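Blue copper protein (Hyphomicrobium denitrificans, PDB 3EF4) binds one copper ion and probably carries electrons in the periplasm, as a pseudoazurin of the plastocyanin/azurin family. Local coordinates at residues H3-R8 with G22-E27; E72-L77 with V97-I102; G86-V91 with D116-K121. One frame throughout, in Å; residues are numbered along the deposited sequence. Where two conformers were deposited one is given.

Interaction 1 of 3, residues H3-R8 with G22-E27. With PO4 (phosphate ion), chain E; PO4 (phosphate ion), chain F.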
ATOM      1  N   HIS A   3      10.878   6.946   0.240  1.00 13.76           N
ATOM      2  CA  HIS A   3      10.760   5.552  -0.148  1.00 13.14           C
ATOM      3  C   HIS A   3       9.956   5.546  -1.438  1.00 13.23           C
ATOM      4  O   HIS A   3       9.035   6.372  -1.552  1.00 15.66           O
ATOM      5  CB  HIS A   3      10.083   4.705   0.882  1.00 13.73           C
ATOM      6  CG  HIS A   3      10.861   4.604   2.132  1.00 17.18           C
ATOM      7  ND1 HIS A   3      11.542   3.453   2.449  1.00 22.76           N
ATOM      8  CD2 HIS A   3      11.113   5.491   3.105  1.00 21.57           C
ATOM      9  CE1 HIS A   3      12.159   3.643   3.597  1.00 25.52           C
ATOM     10  NE2 HIS A   3      11.916   4.866   4.022  1.00 25.30           N
ATOM     11  N   ILE A   4      10.306   4.669  -2.353  1.00 13.35           N
ATOM     12  CA  ILE A   4       9.635   4.570  -3.653  1.00 12.61           C
ATOM     13  C   ILE A   4       8.892   3.262  -3.769  1.00 11.81           C
ATOM     14  O   ILE A   4       9.435   2.201  -3.428  1.00 13.20           O
ATOM     15  CB  ILE A   4      10.693   4.651  -4.783  1.00 13.51           C
ATOM     16  CG1 ILE A   4      11.517   5.932  -4.694  1.00 14.89           C
ATOM     17  CG2 ILE A   4       9.983   4.523  -6.133  1.00 15.63           C
ATOM     18  CD1 ILE A   4      10.729   7.211  -4.884  1.00 16.56           C
ATOM     19  N   VAL A   5       7.652   3.345  -4.260  1.00 10.51           N
ATOM     20  CA  VAL A   5       6.894   2.155  -4.599  1.00 10.42           C
ATOM     21  C   VAL A   5       6.501   2.261  -6.048  1.00 10.83           C
ATOM     22  O   VAL A   5       5.858   3.212  -6.468  1.00 11.82           O
ATOM     23  CB  VAL A   5       5.656   2.040  -3.709  1.00 11.15           C
ATOM     24  CG1 VAL A   5       4.795   0.877  -4.165  1.00 11.43           C
ATOM     25  CG2 VAL A   5       6.093   1.897  -2.266  1.00 12.63           C
ATOM     26  N   GLU A   6       6.947   1.308  -6.848  1.00 10.92           N
ATOM     27  CA  GLU A   6       6.609   1.292  -8.247  1.00 12.13           C
ATOM     28  C   GLU A   6       5.266   0.615  -8.536  1.00 11.62           C
ATOM     29  O   GLU A   6       4.951  -0.409  -7.925  1.00 12.18           O
ATOM     30  CB  GLU A   6       7.687   0.531  -9.036  1.00 13.72           C
ATOM     31  CG  GLU A   6       9.056   1.156  -8.970  1.00 15.00           C
ATOM     32  CD  GLU A   6      10.047   0.502  -9.937  1.00 18.58           C
ATOM     33  OE1 GLU A   6       9.721  -0.614 -10.419  1.00 23.13           O
ATOM     34  OE2 GLU A   6      11.086   1.136 -10.172  1.00 21.13           O
ATOM     35  N   MET A   7       4.499   1.203  -9.456  1.00 11.33           N
ATOM     36  CA  MET A   7       3.285   0.590  -9.984  1.00 10.61           C
ATOM     37  C   MET A   7       3.638  -0.236 -11.229  1.00 12.14           C
ATOM     38  O   MET A   7       4.071   0.395 -12.223  1.00 13.76           O
ATOM     39  CB  MET A   7       2.248   1.721 -10.156  0.50 11.78           C
ATOM     40  CG  MET A   7       1.852   2.263  -8.794  0.50 12.61           C
ATOM     41  SD  MET A   7       0.689   3.618  -8.658  0.50 13.32           S
ATOM     42  CE  MET A   7       1.632   4.953  -9.378  0.50 16.03           C
ATOM     43  N   ARG A   8       3.471  -1.551 -11.168  1.00 12.00           N
ATOM     44  CA  ARG A   8       4.004  -2.430 -12.225  1.00 13.84           C
ATOM     45  C   ARG A   8       2.957  -3.428 -12.731  1.00 13.55           C
ATOM     46  O   ARG A   8       2.176  -4.003 -12.009  1.00 13.14           O
ATOM     47  CB  ARG A   8       5.213  -3.222 -11.731  1.00 16.92           C
ATOM     48  CG  ARG A   8       6.388  -2.338 -11.339  1.00 22.87           C
ATOM     49  CD  ARG A   8       7.619  -3.135 -11.060  1.00 28.45           C
ATOM     50  NE  ARG A   8       8.130  -3.798 -12.267  1.00 35.04           N
ATOM     51  CZ  ARG A   8       9.205  -3.515 -12.950  1.00 38.18           C
ATOM     52  NH1 ARG A   8       9.454  -4.298 -14.015  1.00 41.75           N
ATOM     53  NH2 ARG A   8      10.006  -2.511 -12.663  1.00 47.53           N
ATOM     54  N   GLY A  22       5.670  -4.488  -2.089  1.00 10.52           N
ATOM     55  CA  GLY A  22       4.343  -4.584  -1.572  1.00  9.86           C
ATOM     56  C   GLY A  22       4.210  -4.243  -0.094  1.00  8.85           C
ATOM     57  O   GLY A  22       3.106  -4.023   0.397  1.00  9.22           O
ATOM     58  N   PHE A  23       5.332  -4.213   0.604  1.00 10.26           N
ATOM     59  CA  PHE A  23       5.399  -3.840   2.018  1.00 10.17           C
ATOM     60  C   PHE A  23       6.567  -2.867   2.140  1.00 10.17           C
ATOM     61  O   PHE A  23       7.644  -3.128   1.611  1.00 11.75           O
ATOM     62  CB  PHE A  23       5.632  -5.051   2.904  1.00 11.12           C
ATOM     63  CG  PHE A  23       5.927  -4.642   4.332  1.00 11.32           C
ATOM     64  CD1 PHE A  23       4.886  -4.290   5.162  1.00 11.81           C
ATOM     65  CD2 PHE A  23       7.212  -4.574   4.843  1.00 12.60           C
ATOM     66  CE1 PHE A  23       5.120  -3.868   6.458  1.00 13.05           C
ATOM     67  CE2 PHE A  23       7.486  -4.120   6.113  1.00 13.99           C
ATOM     68  CZ  PHE A  23       6.421  -3.744   6.920  1.00 13.87           C
ATOM     69  N   VAL A  24       6.354  -1.765   2.836  1.00 11.02           N
ATOM     70  CA  VAL A  24       7.510  -0.896   3.125  1.00 14.01           C
ATOM     71  C   VAL A  24       7.354  -0.324   4.527  1.00 11.16           C
ATOM     72  O   VAL A  24       6.310   0.124   4.955  1.00 11.63           O
ATOM     73  CB  VAL A  24       7.780   0.149   2.062  1.00 18.97           C
ATOM     74  CG1 VAL A  24       6.618   1.070   1.980  1.00 21.61           C
ATOM     75  CG2 VAL A  24       9.010   1.019   2.342  1.00 26.07           C
ATOM     76  N   LYS A  25       8.445  -0.406   5.254  1.00 12.48           N
ATOM     77  CA  LYS A  25       8.600   0.138   6.586  1.00 13.46           C
ATOM     78  C   LYS A  25       9.304   1.472   6.520  1.00 13.06           C
ATOM     79  O   LYS A  25      10.379   1.614   5.937  1.00 14.54           O
ATOM     80  CB  LYS A  25       9.358  -0.876   7.470  1.00 17.12           C
ATOM     81  CG  LYS A  25       9.691  -0.239   8.825  1.00 21.19           C
ATOM     82  CD  LYS A  25       8.568  -0.251   9.804  1.00 22.58           C
ATOM     83  CE  LYS A  25       8.903   0.245  11.211  1.00 24.20           C
ATOM     84  NZ  LYS A  25       9.775   1.455  11.199  1.00 30.52           N
ATOM     85  N   VAL A  26       8.669   2.478   7.108  1.00 12.57           N
ATOM     86  CA  VAL A  26       9.138   3.834   7.101  1.00 13.99           C
ATOM     87  C   VAL A  26       9.014   4.437   8.502  1.00 15.24           C
ATOM     88  O   VAL A  26       8.505   3.814   9.443  1.00 16.66           O
ATOM     89  CB  VAL A  26       8.402   4.716   6.085  1.00 14.05           C
ATOM     90  CG1 VAL A  26       8.339   4.043   4.732  1.00 13.99           C
ATOM     91  CG2 VAL A  26       6.984   5.022   6.562  1.00 16.52           C
ATOM     92  N   GLU A  27       9.551   5.642   8.613  1.00 17.47           N
ATOM     93  CA  GLU A  27       9.408   6.329   9.911  1.00 18.68           C
ATOM     94  C   GLU A  27       8.618   7.610   9.682  1.00 17.79           C
ATOM     95  O   GLU A  27       8.503   8.132   8.580  1.00 17.19           O
ATOM     96  CB  GLU A  27      10.757   6.635  10.564  1.00 24.68           C
ATOM     97  CG  GLU A  27      11.494   5.370  11.034  1.00 30.01           C
ATOM     98  CD  GLU A  27      10.794   4.515  12.071  1.00 35.57           C
ATOM     99  OE1 GLU A  27      11.183   3.350  12.365  1.00 48.04           O
ATOM    100  OE2 GLU A  27       9.800   4.943  12.690  1.00 39.36           O
TER
HETATM  101  P   PO4 E 402      11.879   1.533  -0.911  1.00 27.29           P
HETATM  102  O1  PO4 E 402      12.630   0.485  -1.792  1.00 38.14           O
HETATM  103  O2  PO4 E 402      12.163   1.289   0.615  1.00 34.77           O
HETATM  104  O3  PO4 E 402      12.333   2.995  -1.306  1.00 28.60           O
HETATM  105  O4  PO4 E 402      10.304   1.412  -1.163  1.00 25.22           O
HETATM  106  P   PO4 F 403      13.745   5.259   7.104  0.50 34.65           P
HETATM  107  O1  PO4 F 403      14.232   5.541   5.626  0.50 40.35           O
HETATM  108  O2  PO4 F 403      14.981   4.823   7.988  0.50 36.60           O
HETATM  109  O3  PO4 F 403      13.106   6.567   7.704  0.50 36.56           O
HETATM  110  O4  PO4 F 403      12.668   4.107   7.081  0.50 38.93           O

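Interaction 2 of 3, residues E72-L77 with V97-I102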
ATOM      1  N   GLU A  72       1.941   7.074  13.450  1.00 12.89           N
ATOM      2  CA  GLU A  72       2.361   5.676  13.468  1.00 14.11           C
ATOM      3  C   GLU A  72       1.184   4.781  13.163  1.00 12.70           C
ATOM      4  O   GLU A  72       0.036   5.089  13.530  1.00 14.91           O
ATOM      5  CB  GLU A  72       2.919   5.322  14.878  1.00 18.17           C
ATOM      6  CG  GLU A  72       1.816   5.261  15.944  1.00 25.80           C
ATOM      7  CD  GLU A  72       2.176   5.151  17.419  1.00 30.15           C
ATOM      8  OE1 GLU A  72       3.351   4.831  17.709  1.00 35.58           O
ATOM      9  OE2 GLU A  72       1.313   5.387  18.346  1.00 35.65           O
ATOM     10  N   GLY A  73       1.467   3.663  12.517  1.00 11.88           N
ATOM     11  CA  GLY A  73       0.487   2.620  12.219  1.00 12.18           C
ATOM     12  C   GLY A  73       0.655   2.065  10.810  1.00 10.35           C
ATOM     13  O   GLY A  73       1.628   2.340  10.122  1.00 10.73           O
ATOM     14  N   LEU A  74      -0.326   1.286  10.401  1.00  9.74           N
ATOM     15  CA  LEU A  74      -0.341   0.572   9.154  1.00  9.99           C
ATOM     16  C   LEU A  74      -1.338   1.151   8.193  1.00  9.03           C
ATOM     17  O   LEU A  74      -2.491   1.354   8.571  1.00 10.18           O
ATOM     18  CB  LEU A  74      -0.646  -0.925   9.391  1.00 10.36           C
ATOM     19  CG  LEU A  74       0.405  -1.678  10.172  1.00 11.84           C
ATOM     20  CD1 LEU A  74      -0.152  -3.014  10.630  1.00 15.74           C
ATOM     21  CD2 LEU A  74       1.642  -1.915   9.322  1.00 15.23           C
ATOM     22  N   TYR A  75      -0.909   1.353   6.966  1.00  8.91           N
ATOM     23  CA  TYR A  75      -1.647   2.049   5.918  1.00  8.24           C
ATOM     24  C   TYR A  75      -1.738   1.164   4.672  1.00  7.85           C
ATOM     25  O   TYR A  75      -0.730   0.821   4.074  1.00  8.32           O
ATOM     26  CB  TYR A  75      -0.903   3.340   5.580  1.00  8.75           C
ATOM     27  CG  TYR A  75      -0.871   4.318   6.709  1.00  8.61           C
ATOM     28  CD1 TYR A  75       0.096   4.255   7.697  1.00  9.50           C
ATOM     29  CD2 TYR A  75      -1.828   5.327   6.805  1.00  9.30           C
ATOM     30  CE1 TYR A  75       0.121   5.168   8.748  1.00  9.39           C
ATOM     31  CE2 TYR A  75      -1.807   6.225   7.826  1.00 11.16           C
ATOM     32  CZ  TYR A  75      -0.843   6.145   8.811  1.00 10.40           C
ATOM     33  OH  TYR A  75      -0.822   7.093   9.818  1.00 12.39           O
ATOM     34  N   VAL A  76      -2.961   0.842   4.316  1.00  7.52           N
ATOM     35  CA  VAL A  76      -3.219   0.020   3.138  1.00  7.83           C
ATOM     36  C   VAL A  76      -3.639   0.909   1.988  1.00  7.78           C
ATOM     37  O   VAL A  76      -4.593   1.705   2.138  1.00  7.95           O
ATOM     38  CB  VAL A  76      -4.331  -1.030   3.421  1.00  8.36           C
ATOM     39  CG1 VAL A  76      -4.511  -1.917   2.195  1.00  9.35           C
ATOM     40  CG2 VAL A  76      -3.997  -1.866   4.628  1.00  9.40           C
ATOM     41  N   LEU A  77      -2.969   0.744   0.846  1.00  7.81           N
ATOM     42  CA  LEU A  77      -3.365   1.408  -0.388  1.00  7.82           C
ATOM     43  C   LEU A  77      -3.654   0.354  -1.439  1.00  7.92           C
ATOM     44  O   LEU A  77      -3.124  -0.740  -1.418  1.00  8.25           O
ATOM     45  CB  LEU A  77      -2.343   2.419  -0.873  1.00  8.27           C
ATOM     46  CG  LEU A  77      -2.021   3.570   0.063  1.00  9.08           C
ATOM     47  CD1 LEU A  77      -0.903   3.236   1.018  1.00  9.41           C
ATOM     48  CD2 LEU A  77      -1.673   4.835  -0.727  1.00 10.00           C
ATOM     49  N   VAL A  97       0.473  -0.027  15.344  1.00 13.85           N
ATOM     50  CA  VAL A  97      -0.451   0.056  16.459  1.00 16.41           C
ATOM     51  C   VAL A  97      -1.819  -0.508  16.133  1.00 16.25           C
ATOM     52  O   VAL A  97      -2.558  -0.996  17.006  1.00 18.05           O
ATOM     53  CB  VAL A  97      -0.558   1.506  16.959  1.00 17.81           C
ATOM     54  CG1 VAL A  97       0.809   1.949  17.439  1.00 23.41           C
ATOM     55  CG2 VAL A  97      -1.114   2.440  15.917  1.00 22.14           C
ATOM     56  N   ASN A  98      -2.166  -0.470  14.830  1.00 14.58           N
ATOM     57  CA  ASN A  98      -3.481  -0.931  14.385  1.00 14.14           C
ATOM     58  C   ASN A  98      -3.416  -2.285  13.666  1.00 13.41           C
ATOM     59  O   ASN A  98      -4.277  -2.638  12.862  1.00 14.21           O
ATOM     60  CB  ASN A  98      -4.156   0.098  13.505  1.00 13.96           C
ATOM     61  CG  ASN A  98      -3.359   0.390  12.260  1.00 12.14           C
ATOM     62  OD1 ASN A  98      -2.126   0.274  12.264  1.00 13.33           O
ATOM     63  ND2 ASN A  98      -3.984   0.748  11.156  1.00 14.86           N
ATOM     64  N   LEU A  99      -2.412  -3.108  14.002  1.00 12.96           N
ATOM     65  CA  LEU A  99      -2.304  -4.439  13.408  1.00 12.99           C
ATOM     66  C   LEU A  99      -3.570  -5.279  13.556  1.00 13.84           C
ATOM     67  O   LEU A  99      -3.946  -5.951  12.577  1.00 13.86           O
ATOM     68  CB  LEU A  99      -1.087  -5.151  14.007  1.00 12.82           C
ATOM     69  CG  LEU A  99      -0.819  -6.559  13.441  1.00 13.25           C
ATOM     70  CD1 LEU A  99      -0.582  -6.559  11.926  1.00 13.36           C
ATOM     71  CD2 LEU A  99       0.422  -7.138  14.154  1.00 17.27           C
ATOM     72  N   ASP A 100      -4.210  -5.251  14.712  1.00 14.65           N
ATOM     73  CA  ASP A 100      -5.402  -6.092  14.906  1.00 17.22           C
ATOM     74  C   ASP A 100      -6.450  -5.706  13.865  1.00 15.96           C
ATOM     75  O   ASP A 100      -7.097  -6.562  13.279  1.00 17.98           O
ATOM     76  CB  ASP A 100      -5.964  -5.940  16.313  1.00 20.51           C
ATOM     77  CG  ASP A 100      -5.157  -6.421  17.472  1.00 26.21           C
ATOM     78  OD1 ASP A 100      -5.365  -6.004  18.645  1.00 34.10           O
ATOM     79  OD2 ASP A 100      -4.280  -7.287  17.283  1.00 33.22           O
ATOM     80  N   GLN A 101      -6.634  -4.398  13.672  1.00 15.32           N
ATOM     81  CA  GLN A 101      -7.626  -3.917  12.707  1.00 16.69           C
ATOM     82  C   GLN A 101      -7.250  -4.276  11.278  1.00 15.16           C
ATOM     83  O   GLN A 101      -8.143  -4.651  10.517  1.00 15.75           O
ATOM     84  CB  GLN A 101      -7.817  -2.422  12.921  1.00 19.06           C
ATOM     85  CG  GLN A 101      -8.467  -2.077  14.254  1.00 18.51           C
ATOM     86  CD  GLN A 101      -7.691  -2.293  15.513  1.00 17.56           C
ATOM     87  OE1 GLN A 101      -6.496  -2.041  15.561  1.00 18.32           O
ATOM     88  NE2 GLN A 101      -8.433  -2.827  16.530  1.00 21.15           N
ATOM     89  N   ILE A 102      -5.988  -4.216  10.873  1.00 13.44           N
ATOM     90  CA  ILE A 102      -5.593  -4.633   9.514  1.00 13.02           C
ATOM     91  C   ILE A 102      -5.867  -6.124   9.330  1.00 13.13           C
ATOM     92  O   ILE A 102      -6.344  -6.544   8.271  1.00 13.43           O
ATOM     93  CB  ILE A 102      -4.117  -4.319   9.288  1.00 15.58           C
ATOM     94  CG1 ILE A 102      -3.736  -2.865   9.437  1.00 17.96           C
ATOM     95  CG2 ILE A 102      -3.640  -4.883   7.977  1.00 18.47           C
ATOM     96  CD1 ILE A 102      -4.264  -1.815   8.563  1.00 24.95           C
TER

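Interaction 3 of 3, residues G86-V91 with D116-K121. With CU (copper (II) ion), chain D.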
ATOM      1  N   GLY A  86      -5.233  -8.152  -6.966  1.00 12.25           N
ATOM      2  CA  GLY A  86      -4.149  -8.260  -6.003  1.00 12.37           C
ATOM      3  C   GLY A  86      -3.284  -7.036  -5.844  1.00 11.03           C
ATOM      4  O   GLY A  86      -2.305  -7.117  -5.113  1.00 11.41           O
ATOM      5  N   MET A  87      -3.597  -5.899  -6.480  1.00  9.89           N
ATOM      6  CA  MET A  87      -2.684  -4.772  -6.445  1.00  9.25           C
ATOM      7  C   MET A  87      -2.975  -3.903  -5.205  1.00  8.25           C
ATOM      8  O   MET A  87      -3.800  -3.018  -5.185  1.00  8.50           O
ATOM      9  CB  MET A  87      -2.777  -3.969  -7.738  1.00  8.98           C
ATOM     10  CG  MET A  87      -1.597  -2.999  -7.864  1.00  8.93           C
ATOM     11  SD  MET A  87      -1.327  -2.536  -9.601  1.00 10.35           S
ATOM     12  CE  MET A  87      -0.015  -1.319  -9.322  1.00 12.03           C
ATOM     13  N   VAL A  88      -2.265  -4.283  -4.137  1.00  8.28           N
ATOM     14  CA  VAL A  88      -2.403  -3.779  -2.797  1.00  8.13           C
ATOM     15  C   VAL A  88      -1.025  -3.597  -2.180  1.00  8.01           C
ATOM     16  O   VAL A  88      -0.111  -4.386  -2.505  1.00  8.63           O
ATOM     17  CB  VAL A  88      -3.332  -4.638  -1.921  1.00  8.59           C
ATOM     18  CG1 VAL A  88      -2.788  -6.045  -1.711  1.00 10.39           C
ATOM     19  CG2 VAL A  88      -3.621  -3.997  -0.584  1.00  9.86           C
ATOM     20  N   VAL A  89      -0.832  -2.621  -1.334  1.00  8.14           N
ATOM     21  CA  VAL A  89       0.436  -2.320  -0.684  1.00  8.05           C
ATOM     22  C   VAL A  89       0.158  -1.926   0.749  1.00  7.71           C
ATOM     23  O   VAL A  89      -0.866  -1.322   1.069  1.00  8.52           O
ATOM     24  CB  VAL A  89       1.189  -1.229  -1.461  1.00  8.33           C
ATOM     25  CG1 VAL A  89       0.355   0.057  -1.602  1.00  9.68           C
ATOM     26  CG2 VAL A  89       2.545  -0.912  -0.849  1.00 10.41           C
ATOM     27  N   LEU A  90       1.116  -2.237   1.618  1.00  8.12           N
ATOM     28  CA  LEU A  90       1.037  -1.988   3.031  1.00  8.04           C
ATOM     29  C   LEU A  90       2.251  -1.143   3.444  1.00  8.01           C
ATOM     30  O   LEU A  90       3.394  -1.564   3.266  1.00  9.22           O
ATOM     31  CB  LEU A  90       1.026  -3.293   3.809  1.00  8.36           C
ATOM     32  CG  LEU A  90       0.880  -3.203   5.343  1.00  8.95           C
ATOM     33  CD1 LEU A  90      -0.410  -2.522   5.722  1.00 11.06           C
ATOM     34  CD2 LEU A  90       0.968  -4.579   5.998  1.00 10.39           C
ATOM     35  N   VAL A  91       1.997   0.021   4.019  1.00  8.83           N
ATOM     36  CA  VAL A  91       3.062   0.890   4.514  1.00  8.84           C
ATOM     37  C   VAL A  91       2.973   0.884   6.035  1.00  9.34           C
ATOM     38  O   VAL A  91       1.911   1.193   6.593  1.00  9.89           O
ATOM     39  CB  VAL A  91       2.929   2.320   3.997  1.00  9.75           C
ATOM     40  CG1 VAL A  91       4.011   3.219   4.553  1.00 11.54           C
ATOM     41  CG2 VAL A  91       2.967   2.332   2.479  1.00 10.75           C
ATOM     42  N   ASP A 116      -2.290 -10.479   2.899  1.00 10.33           N
ATOM     43  CA  ASP A 116      -1.853 -11.343   3.950  1.00 10.67           C
ATOM     44  C   ASP A 116      -0.346 -11.519   3.924  1.00 10.62           C
ATOM     45  O   ASP A 116       0.314 -11.551   4.967  1.00 11.06           O
ATOM     46  CB  ASP A 116      -2.544 -12.703   3.864  1.00 11.53           C
ATOM     47  CG  ASP A 116      -3.949 -12.708   4.394  1.00 13.17           C
ATOM     48  OD1 ASP A 116      -4.458 -11.666   4.845  1.00 15.03           O
ATOM     49  OD2 ASP A 116      -4.575 -13.807   4.289  1.00 16.16           O
ATOM     50  N   GLY A 117       0.228 -11.644   2.731  1.00 10.51           N
ATOM     51  CA  GLY A 117       1.675 -11.720   2.604  1.00 11.20           C
ATOM     52  C   GLY A 117       2.379 -10.481   3.135  1.00 11.33           C
ATOM     53  O   GLY A 117       3.451 -10.590   3.737  1.00 12.44           O
ATOM     54  N   GLU A 118       1.773  -9.337   2.879  1.00  9.75           N
ATOM     55  CA  GLU A 118       2.346  -8.079   3.354  1.00 10.22           C
ATOM     56  C   GLU A 118       2.235  -7.933   4.875  1.00  9.96           C
ATOM     57  O   GLU A 118       3.172  -7.508   5.575  1.00 11.04           O
ATOM     58  CB  GLU A 118       1.687  -6.922   2.605  1.00  9.79           C
ATOM     59  CG  GLU A 118       1.963  -6.974   1.124  1.00 10.25           C
ATOM     60  CD  GLU A 118       1.058  -6.114   0.293  1.00  9.47           C
ATOM     61  OE1 GLU A 118       0.157  -5.421   0.795  1.00  9.97           O
ATOM     62  OE2 GLU A 118       1.290  -6.134  -0.970  1.00  9.53           O
ATOM     63  N   ILE A 119       1.088  -8.282   5.397  1.00 10.74           N
ATOM     64  CA  ILE A 119       0.880  -8.236   6.865  1.00 11.13           C
ATOM     65  C   ILE A 119       1.915  -9.100   7.565  1.00 12.38           C
ATOM     66  O   ILE A 119       2.375  -8.738   8.665  1.00 13.09           O
ATOM     67  CB  ILE A 119      -0.540  -8.669   7.221  1.00 12.39           C
ATOM     68  CG1 ILE A 119      -1.620  -7.721   6.729  1.00 10.99           C
ATOM     69  CG2 ILE A 119      -0.637  -8.933   8.744  1.00 13.50           C
ATOM     70  CD1 ILE A 119      -3.028  -8.279   6.805  1.00 13.08           C
ATOM     71  N   ALA A 120       2.298 -10.219   7.005  1.00 12.93           N
ATOM     72  CA  ALA A 120       3.271 -11.109   7.620  1.00 13.62           C
ATOM     73  C   ALA A 120       4.669 -10.496   7.697  1.00 14.61           C
ATOM     74  O   ALA A 120       5.533 -10.967   8.434  1.00 17.66           O
ATOM     75  CB  ALA A 120       3.331 -12.427   6.897  1.00 15.41           C
ATOM     76  N   LYS A 121       4.927  -9.395   6.989  1.00 13.52           N
ATOM     77  CA  LYS A 121       6.174  -8.699   6.998  1.00 13.75           C
ATOM     78  C   LYS A 121       6.207  -7.581   8.037  1.00 14.93           C
ATOM     79  O   LYS A 121       7.269  -6.960   8.227  1.00 17.85           O
ATOM     80  CB  LYS A 121       6.492  -8.128   5.609  1.00 15.72           C
ATOM     81  CG  LYS A 121       6.684  -9.230   4.603  1.00 17.59           C
ATOM     82  CD  LYS A 121       6.940  -8.716   3.200  1.00 21.76           C
ATOM     83  CE  LYS A 121       7.359  -9.833   2.218  1.00 24.81           C
TER
HETATM   84 CU    CU D 401      -2.844  -1.210 -11.103  1.00 11.31          CU

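Interaction 1 of 3, residues H3-R8 with G22-E27
His-3 reaches from strand 3-8 onto Val-24 and Val-26 of the 22-27 segment. Its CB points toward that segment and passes O3 of the phosphate of chain E at 3.6 Å. With chi1 at -65°, CG lies beside the backbone N and anti to the carbonyl carbon. There CG meets Val-26 CG1 at 3.7 Å. Val-26 CG1 sits over the centre of one face of the His-3 ring, 3.6 Å from the centroid, a CH-pi contact. CD2 lies under the same methyl. ND1 gives its N-H to O2 of the same phosphate (2.9 Å, 160°), and Val-24 CG2 comes obliquely to ND1 at 3.5 Å. CE1 passes Lys-25 O at 3.6 Å. At the tip, NE2 donates a bent hydrogen bond to O1 of the phosphate of chain F at 2.9 Å, and a weak one to its O4. Both nitrogens donate, so the imidazole is probably protonated in this crystal; the phosphates probably come from the crystallisation liquor. Further along, Val-5 CG2 meets Val-24 CG1 at 4.4 Å. The two strands form an antiparallel hairpin. Val-5 also packs on Val-32 and Phe-34 of strand 31-35, while Val-24 and Val-26 touch Val-91 and Val-93 of strand 88-93.

Interaction 2 of 3, residues E72-L77 with V97-I102
Asn-98 OD1 accepts the N-H of Leu-74 at 2.8 Å, using a lone pair in the amide plane. Asn-98 ND2 donates to Leu-74 O at 3.0 Å, almost straight at 177°, and again in plane. The carboxamide thus holds the backbone of Leu-74 at two points. An alanine here would probably leave the N and O of Leu-74 without these partners. Asn-98 occupies the N-cap position, yet its side chain serves the strand and makes no capping bond. Gly-73 comes next to the amide: a CB there would be tight against Asn-98 OD1, and at these backbone angles it would also jam against the carbonyl O of Glu-72, which by itself calls for glycine. Apolar contacts continue the join. Leu-74 CB meets Ile-102 CG1 at 3.6 Å, and Leu-74 CD1 meets Leu-99 CD1 at 3.8 Å. The Ile-102 and Val-76 side chains slide past each other in opposite directions, CD1 of Ile-102 3.9 Å from CG2 of Val-76. The Val-97 and Glu-72 side chains cross at about a right angle, with Val-97 CG1 3.5 Å from Glu-72 CD. The join ties helix 99-104 to the cupredoxin sheet, in keeping with pseudoazurins, which carry C-terminal helices beside their beta sandwich.

Interaction 3 of 3, residues G86-V91 with D116-K121
Strand residue Leu-90 and helix residue Glu-118 bring the two backbones closest, their CA atoms 6.2 Å apart. This is the cupredoxin fold of a pseudoazurin, in which the last helix, 109-119, packs against strand 88-93. Glu-118 carries much of the contact and is buried. Its CB points toward the strand. Chi1 of -63° sets CG anti to the carbonyl carbon, and the chain runs extended from there (chi2 164°). The extended chain brings the carboxyl group to the backbone of Val-88 and Val-89. Glu-118 OE2 lies 2.7 Å from Val-88 O. Two oxygens at that separation suggest that the acid keeps its proton, and the buried setting would favour this. Glu-118 OE1 lies 3.4 Å from Val-89 CA. Beside the carboxyl group, Val-88 CG1 approaches OE1 of Glu-118 at 3.9 Å, the two side chains crossing at a slant. Leu-90 covers the apolar part of the glutamate. Its CG is anti to the backbone N (chi1 -177°). Leu-90 CB touches Glu-118 CB at 3.9 Å. Leu-90 CD2 goes on to the helix backbone, 3.8 Å from Ile-119 N. Leu-90 CD2 also meets Ile-119 CG1 at 4.1 Å. Ile-119 in turn packs on Leu-99 and Ile-102, so the two C-terminal helices touch through it. The other end of the 86-91 segment serves the metal. Met-87 is the centre of an inverse gamma turn, and its CB points away from the helix. Its side chain is extended and completes the copper site made with His-41, Cys-79 and His-82. Met-87 SD binds the copper ion at 2.5 Å.

The contacts share one mixed sheet. Interaction 1 comes first along the chain and closes before the others open. Interactions 2 and 3 alternate their segments: strand 73-78, strand 88-93, helix 99-104, helix 109-119. Strand 88-93 lies between strands 18-26 and 73-78, so interaction 3 sits in the middle. Its centre is about 10 Å from that of interaction 1 and about 11 Å from that of interaction 2. Gly-22 O and Leu-90 N probably hydrogen-bond, as do Tyr-75 O and Val-91 N. Interactions 1 and 2 do not touch, their centres about 15 Å apart. Interactions 2 and 3 join the two C-terminal helices to the sheet whose strand 88-93 follows copper ligand Met-87.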